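Tyrocidine synthase 2 (Brevibacillus parabrevis, PDB 6TA8) belongs to the nonribosomal peptide synthetases, large multidomain enzymes, and is represented here by a condensation domain. Local coordinates at residues A[211-224]-A[353-367]. Residues are numbered along the deposited sequence; the frame is centred on the assembly and turned at random.
Sequences YADSDELLREVAYW and IPKKGIGYEILRTLT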
loop_
_atom_site.group_PDB
_atom_site.type_symbol
_atom_site.label_atom_id
_atom_site.label_comp_id
_atom_site.label_asym_id
_atom_site.label_seq_id
_atom_site.Cartn_x
_atom_site.Cartn_y
_atom_site.Cartn_z
ATOM N N TYR A 211 -0.204 12.705 19.928
ATOM C CA TYR A 211 -1.312 11.764 20.040
ATOM C C TYR A 211 -0.849 10.422 20.592
ATOM O O TYR A 211 -1.643 9.694 21.197
ATOM C CB TYR A 211 -1.981 11.586 18.676
ATOM C CG TYR A 211 -3.077 10.545 18.647
ATOM C CD1 TYR A 211 -4.337 10.820 19.160
ATOM C CD2 TYR A 211 -2.852 9.289 18.099
ATOM C CE1 TYR A 211 -5.342 9.871 19.132
ATOM C CE2 TYR A 211 -3.850 8.334 18.067
ATOM C CZ TYR A 211 -5.092 8.631 18.585
ATOM O OH TYR A 211 -6.088 7.682 18.553
ATOM N N ALA A 212 0.428 10.080 20.396
ATOM C CA ALA A 212 0.956 8.838 20.948
ATOM C C ALA A 212 0.964 8.869 22.470
ATOM O O ALA A 212 0.662 7.863 23.120
ATOM C CB ALA A 212 2.365 8.583 20.412
ATOM N N ASP A 213 1.308 10.015 23.055
ATOM C CA ASP A 213 1.344 10.178 24.501
ATOM C C ASP A 213 0.052 10.760 25.056
ATOM O O ASP A 213 -0.016 11.066 26.250
ATOM C CB ASP A 213 2.532 11.053 24.902
ATOM C CG ASP A 213 3.861 10.354 24.697
ATOM O OD1 ASP A 213 3.948 9.146 25.001
ATOM O OD2 ASP A 213 4.816 11.010 24.230
ATOM N N SER A 214 -0.971 10.922 24.219
ATOM C CA SER A 214 -2.262 11.379 24.701
ATOM C C SER A 214 -2.953 10.268 25.488
ATOM O O SER A 214 -2.491 9.124 25.546
ATOM C CB SER A 214 -3.140 11.835 23.536
ATOM O OG SER A 214 -3.543 10.735 22.739
ATOM N N ASP A 215 -4.080 10.618 26.106
ATOM C CA ASP A 215 -4.836 9.674 26.914
ATOM C C ASP A 215 -6.021 9.066 26.176
ATOM O O ASP A 215 -6.594 8.086 26.662
ATOM C CB ASP A 215 -5.317 10.351 28.203
ATOM C CG ASP A 215 -4.190 11.030 28.955
ATOM O OD1 ASP A 215 -4.475 11.875 29.828
ATOM O OD2 ASP A 215 -3.013 10.719 28.666
ATOM N N GLU A 216 -6.404 9.621 25.024
ATOM C CA GLU A 216 -7.402 8.961 24.189
ATOM C C GLU A 216 -6.874 7.631 23.666
ATOM O O GLU A 216 -7.613 6.641 23.597
ATOM C CB GLU A 216 -7.808 9.873 23.031
ATOM C CG GLU A 216 -8.667 9.193 21.976
ATOM C CD GLU A 216 -8.851 10.043 20.734
ATOM O OE1 GLU A 216 -8.335 11.181 20.705
ATOM O OE2 GLU A 216 -9.512 9.573 19.783
ATOM N N LEU A 217 -5.590 7.589 23.302
ATOM C CA LEU A 217 -4.983 6.344 22.845
ATOM C C LEU A 217 -4.848 5.336 23.980
ATOM O O LEU A 217 -4.951 4.127 23.748
ATOM C CB LEU A 217 -3.618 6.631 22.218
ATOM C CG LEU A 217 -2.809 5.440 21.704
ATOM C CD1 LEU A 217 -3.610 4.655 20.678
ATOM C CD2 LEU A 217 -1.488 5.906 21.116
ATOM N N LEU A 218 -4.627 5.812 25.207
ATOM C CA LEU A 218 -4.511 4.914 26.351
ATOM C C LEU A 218 -5.807 4.167 26.634
ATOM O O LEU A 218 -5.777 3.127 27.301
ATOM C CB LEU A 218 -4.079 5.701 27.589
ATOM C CG LEU A 218 -2.579 5.955 27.723
ATOM C CD1 LEU A 218 -2.307 7.147 28.626
ATOM C CD2 LEU A 218 -1.895 4.713 28.258
ATOM N N ARG A 219 -6.941 4.673 26.147
ATOM C CA ARG A 219 -8.221 3.999 26.320
ATOM C C ARG A 219 -8.379 2.788 25.409
ATOM O O ARG A 219 -9.366 2.057 25.545
ATOM C CB ARG A 219 -9.365 4.984 26.074
ATOM C CG ARG A 219 -9.333 6.200 26.990
ATOM C CD ARG A 219 -10.610 7.017 26.880
ATOM N NE ARG A 219 -10.403 8.274 26.167
ATOM C CZ ARG A 219 -11.084 8.641 25.086
ATOM N NH1 ARG A 219 -12.021 7.846 24.587
ATOM N NH2 ARG A 219 -10.831 9.805 24.504
ATOM N N GLU A 220 -7.437 2.561 24.493
ATOM C CA GLU A 220 -7.474 1.417 23.593
ATOM C C GLU A 220 -6.741 0.199 24.139
ATOM O O GLU A 220 -6.924 -0.900 23.605
ATOM C CB GLU A 220 -6.857 1.784 22.238
ATOM C CG GLU A 220 -7.662 2.758 21.402
ATOM C CD GLU A 220 -7.033 2.992 20.041
ATOM O OE1 GLU A 220 -6.892 4.166 19.637
ATOM O OE2 GLU A 220 -6.671 1.998 19.378
ATOM N N VAL A 221 -5.921 0.368 25.180
ATOM C CA VAL A 221 -5.049 -0.713 25.636
ATOM C C VAL A 221 -5.866 -1.921 26.076
ATOM O O VAL A 221 -5.478 -3.071 25.834
ATOM C CB VAL A 221 -4.124 -0.214 26.762
ATOM C CG1 VAL A 221 -3.167 -1.314 27.192
ATOM C CG2 VAL A 221 -3.357 1.019 26.309
ATOM N N ALA A 222 -7.012 -1.684 26.720
ATOM C CA ALA A 222 -7.842 -2.794 27.177
ATOM C C ALA A 222 -8.350 -3.635 26.014
ATOM O O ALA A 222 -8.492 -4.856 26.148
ATOM C CB ALA A 222 -9.015 -2.268 28.005
ATOM N N TYR A 223 -8.625 -3.010 24.868
ATOM C CA TYR A 223 -9.105 -3.762 23.715
ATOM C C TYR A 223 -7.993 -4.606 23.106
ATOM O O TYR A 223 -8.165 -5.809 22.879
ATOM C CB TYR A 223 -9.690 -2.814 22.668
ATOM C CG TYR A 223 -9.928 -3.481 21.334
ATOM C CD1 TYR A 223 -11.021 -4.312 21.139
ATOM C CD2 TYR A 223 -9.052 -3.288 20.272
ATOM C CE1 TYR A 223 -11.241 -4.929 19.925
ATOM C CE2 TYR A 223 -9.264 -3.903 19.052
ATOM C CZ TYR A 223 -10.361 -4.722 18.886
ATOM O OH TYR A 223 -10.581 -5.338 17.677
ATOM N N TRP A 224 -6.842 -3.988 22.824
ATOM C CA TRP A 224 -5.737 -4.724 22.219
ATOM C C TRP A 224 -5.188 -5.789 23.159
ATOM O O TRP A 224 -4.727 -6.840 22.699
ATOM C CB TRP A 224 -4.627 -3.761 21.800
ATOM C CG TRP A 224 -5.058 -2.729 20.802
ATOM C CD1 TRP A 224 -5.163 -1.384 21.008
ATOM C CD2 TRP A 224 -5.439 -2.956 19.438
ATOM N NE1 TRP A 224 -5.586 -0.760 19.860
ATOM C CE2 TRP A 224 -5.763 -1.703 18.882
ATOM C CE3 TRP A 224 -5.540 -4.096 18.636
ATOM C CZ2 TRP A 224 -6.179 -1.558 17.560
ATOM C CZ3 TRP A 224 -5.953 -3.950 17.323
ATOM C CH2 TRP A 224 -6.267 -2.690 16.799
ATOM N N ILE A 353 -13.083 -2.507 16.389
ATOM C CA ILE A 353 -11.727 -1.950 16.306
ATOM C C ILE A 353 -11.806 -0.429 16.368
ATOM O O ILE A 353 -12.607 0.177 15.633
ATOM C CB ILE A 353 -11.037 -2.414 15.021
ATOM C CG1 ILE A 353 -11.155 -3.932 14.875
ATOM C CG2 ILE A 353 -9.577 -1.980 15.009
ATOM C CD1 ILE A 353 -10.336 -4.509 13.738
ATOM N N PRO A 354 -11.012 0.232 17.216
ATOM C CA PRO A 354 -11.087 1.696 17.308
ATOM C C PRO A 354 -10.226 2.417 16.280
ATOM O O PRO A 354 -9.031 2.133 16.143
ATOM C CB PRO A 354 -10.601 1.972 18.734
ATOM C CG PRO A 354 -9.642 0.861 19.012
ATOM C CD PRO A 354 -10.141 -0.348 18.255
ATOM N N LYS A 355 -10.838 3.353 15.549
ATOM C CA LYS A 355 -10.126 4.256 14.643
ATOM C C LYS A 355 -9.317 3.498 13.591
ATOM O O LYS A 355 -8.203 3.893 13.239
ATOM C CB LYS A 355 -9.230 5.222 15.422
ATOM C CG LYS A 355 -9.974 6.401 16.026
ATOM C CD LYS A 355 -9.010 7.462 16.528
ATOM C CE LYS A 355 -9.742 8.748 16.861
ATOM N NZ LYS A 355 -8.805 9.821 17.290
ATOM N N LYS A 356 -9.884 2.402 13.086
ATOM C CA LYS A 356 -9.281 1.621 12.003
ATOM C C LYS A 356 -7.887 1.120 12.378
ATOM O O LYS A 356 -6.976 1.087 11.550
ATOM C CB LYS A 356 -9.236 2.426 10.702
ATOM C CG LYS A 356 -10.566 3.052 10.314
ATOM C CD LYS A 356 -11.523 2.017 9.748
ATOM C CE LYS A 356 -12.621 2.679 8.933
ATOM N NZ LYS A 356 -12.061 3.598 7.901
ATOM N N GLY A 357 -7.718 0.741 13.644
ATOM C CA GLY A 357 -6.481 0.133 14.101
ATOM C C GLY A 357 -5.246 0.995 13.983
ATOM O O GLY A 357 -4.132 0.467 14.025
ATOM N N ILE A 358 -5.405 2.313 13.841
ATOM C CA ILE A 358 -4.238 3.182 13.712
ATOM C C ILE A 358 -3.423 3.190 15.001
ATOM O O ILE A 358 -2.200 3.373 14.968
ATOM C CB ILE A 358 -4.668 4.605 13.303
ATOM C CG1 ILE A 358 -3.443 5.476 13.007
ATOM C CG2 ILE A 358 -5.525 5.246 14.387
ATOM C CD1 ILE A 358 -3.777 6.922 12.709
ATOM N N GLY A 359 -4.069 2.972 16.145
ATOM C CA GLY A 359 -3.387 3.072 17.421
ATOM C C GLY A 359 -2.557 1.872 17.822
ATOM O O GLY A 359 -1.842 1.951 18.825
ATOM N N TYR A 360 -2.624 0.771 17.070
ATOM C CA TYR A 360 -1.910 -0.440 17.470
ATOM C C TYR A 360 -0.401 -0.227 17.449
ATOM O O TYR A 360 0.264 -0.305 18.488
ATOM C CB TYR A 360 -2.298 -1.611 16.563
ATOM C CG TYR A 360 -1.670 -2.920 16.990
ATOM C CD1 TYR A 360 -2.237 -3.683 18.000
ATOM C CD2 TYR A 360 -0.505 -3.386 16.392
ATOM C CE1 TYR A 360 -1.669 -4.877 18.400
ATOM C CE2 TYR A 360 0.072 -4.580 16.787
ATOM C CZ TYR A 360 -0.515 -5.321 17.792
ATOM O OH TYR A 360 0.050 -6.510 18.194
ATOM N N GLU A 361 0.160 0.038 16.267
ATOM C CA GLU A 361 1.605 0.179 16.148
ATOM C C GLU A 361 2.116 1.503 16.702
ATOM O O GLU A 361 3.318 1.627 16.959
ATOM C CB GLU A 361 2.037 0.023 14.690
ATOM C CG GLU A 361 2.077 -1.424 14.225
ATOM C CD GLU A 361 3.466 -2.021 14.295
ATOM O OE1 GLU A 361 4.449 -1.274 14.101
ATOM O OE2 GLU A 361 3.580 -3.235 14.561
ATOM N N ILE A 362 1.236 2.488 16.901
ATOM C CA ILE A 362 1.637 3.689 17.627
ATOM C C ILE A 362 1.967 3.342 19.070
ATOM O O ILE A 362 2.863 3.941 19.676
ATOM C CB ILE A 362 0.537 4.766 17.541
ATOM C CG1 ILE A 362 0.233 5.113 16.084
ATOM C CG2 ILE A 362 0.947 6.021 18.290
ATOM C CD1 ILE A 362 -0.808 6.201 15.929
ATOM N N LEU A 363 1.265 2.358 19.636
ATOM C CA LEU A 363 1.483 1.976 21.026
ATOM C C LEU A 363 2.782 1.207 21.229
ATOM O O LEU A 363 3.303 1.186 22.349
ATOM C CB LEU A 363 0.303 1.141 21.531
ATOM C CG LEU A 363 -0.976 1.897 21.898
ATOM C CD1 LEU A 363 -2.152 0.938 22.035
ATOM C CD2 LEU A 363 -0.784 2.700 23.175
ATOM N N ARG A 364 3.319 0.577 20.183
ATOM C CA ARG A 364 4.543 -0.204 20.310
ATOM C C ARG A 364 5.772 0.497 19.747
ATOM O O ARG A 364 6.885 -0.010 19.923
ATOM C CB ARG A 364 4.385 -1.567 19.620
ATOM C CG ARG A 364 4.099 -1.489 18.134
ATOM C CD ARG A 364 4.221 -2.854 17.475
ATOM N NE ARG A 364 5.587 -3.366 17.515
ATOM C CZ ARG A 364 6.491 -3.153 16.564
ATOM N NH1 ARG A 364 6.182 -2.428 15.499
ATOM N NH2 ARG A 364 7.711 -3.662 16.682
ATOM N N THR A 365 5.607 1.639 19.085
ATOM C CA THR A 365 6.729 2.336 18.470
ATOM C C THR A 365 6.905 3.771 18.940
ATOM O O THR A 365 8.025 4.284 18.884
ATOM C CB THR A 365 6.585 2.340 16.939
ATOM O OG1 THR A 365 5.254 2.730 16.582
ATOM C CG2 THR A 365 6.874 0.959 16.371
ATOM N N LEU A 366 5.842 4.432 19.403
ATOM C CA LEU A 366 5.912 5.842 19.759
ATOM C C LEU A 366 5.512 6.157 21.193
ATOM O O LEU A 366 5.958 7.181 21.720
ATOM C CB LEU A 366 5.028 6.678 18.818
ATOM C CG LEU A 366 5.295 6.564 17.317
ATOM C CD1 LEU A 366 4.361 7.486 16.548
ATOM C CD2 LEU A 366 6.749 6.877 16.999
ATOM N N THR A 367 4.693 5.326 21.832
ATOM C CA THR A 367 4.214 5.632 23.174
ATOM C C THR A 367 5.357 5.557 24.181
ATOM O O THR A 367 6.087 4.563 24.236
ATOM C CB THR A 367 3.094 4.671 23.571
ATOM O OG1 THR A 367 2.005 4.802 22.649
ATOM C CG2 THR A 367 2.597 4.983 24.976
#
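With CG set opposite its own carbonyl carbon (chi1 -60°), the indole of Trp-224 lies against Tyr-360, whose ring is turned to meet it by a chi1 of -176°. The pair is T-shaped: the edge of Tyr-360, led by CD1 over CE3 of the indole, points at the indole face, centroids of the phenol and the six-membered ring 5.0 Å apart and planes at 67°. Tyr-360 CB adds a CH-pi contact over the same six-membered ring, 4.1 Å from its centroid. The other face of the indole is met by an edge of the Tyr-223 ring, CD2 standing over its centre; the same atom lies 3.7 Å from Pro-354 CD. A nearly straight bond in the ring plane, Trp-224 NE1 to Glu-220 OE2 (3.0 Å), holds the rotation of the indole together with the two rings on its faces; the stem of Glu-220 rests on Pro-354 CG. Helix 221-229 and the residues before it thus dock on the short, weakly bonded helix 359-365 and the loop before it, within the condensation domain; strand 325-332 backs Tyr-360 and Ile-353 through Tyr-327. Gly-359 lets Leu-217 CD1 come within 3.6 Å of its CA, while Leu-217 CG lies 3.7 Å from Leu-363 CD2, the two leucine side chains running antiparallel alongside one another. Ala-212 CB rests on both Ile-362 CG2 and Leu-366 CB. The extended chain of Lys-355 passes the Tyr-211 hydroxyl to a salt bridge, NZ to Glu-216 OE2 at 2.6 Å; Asp-309 O also accepts from this ammonium, and Gln-311 binds Glu-216 OE1.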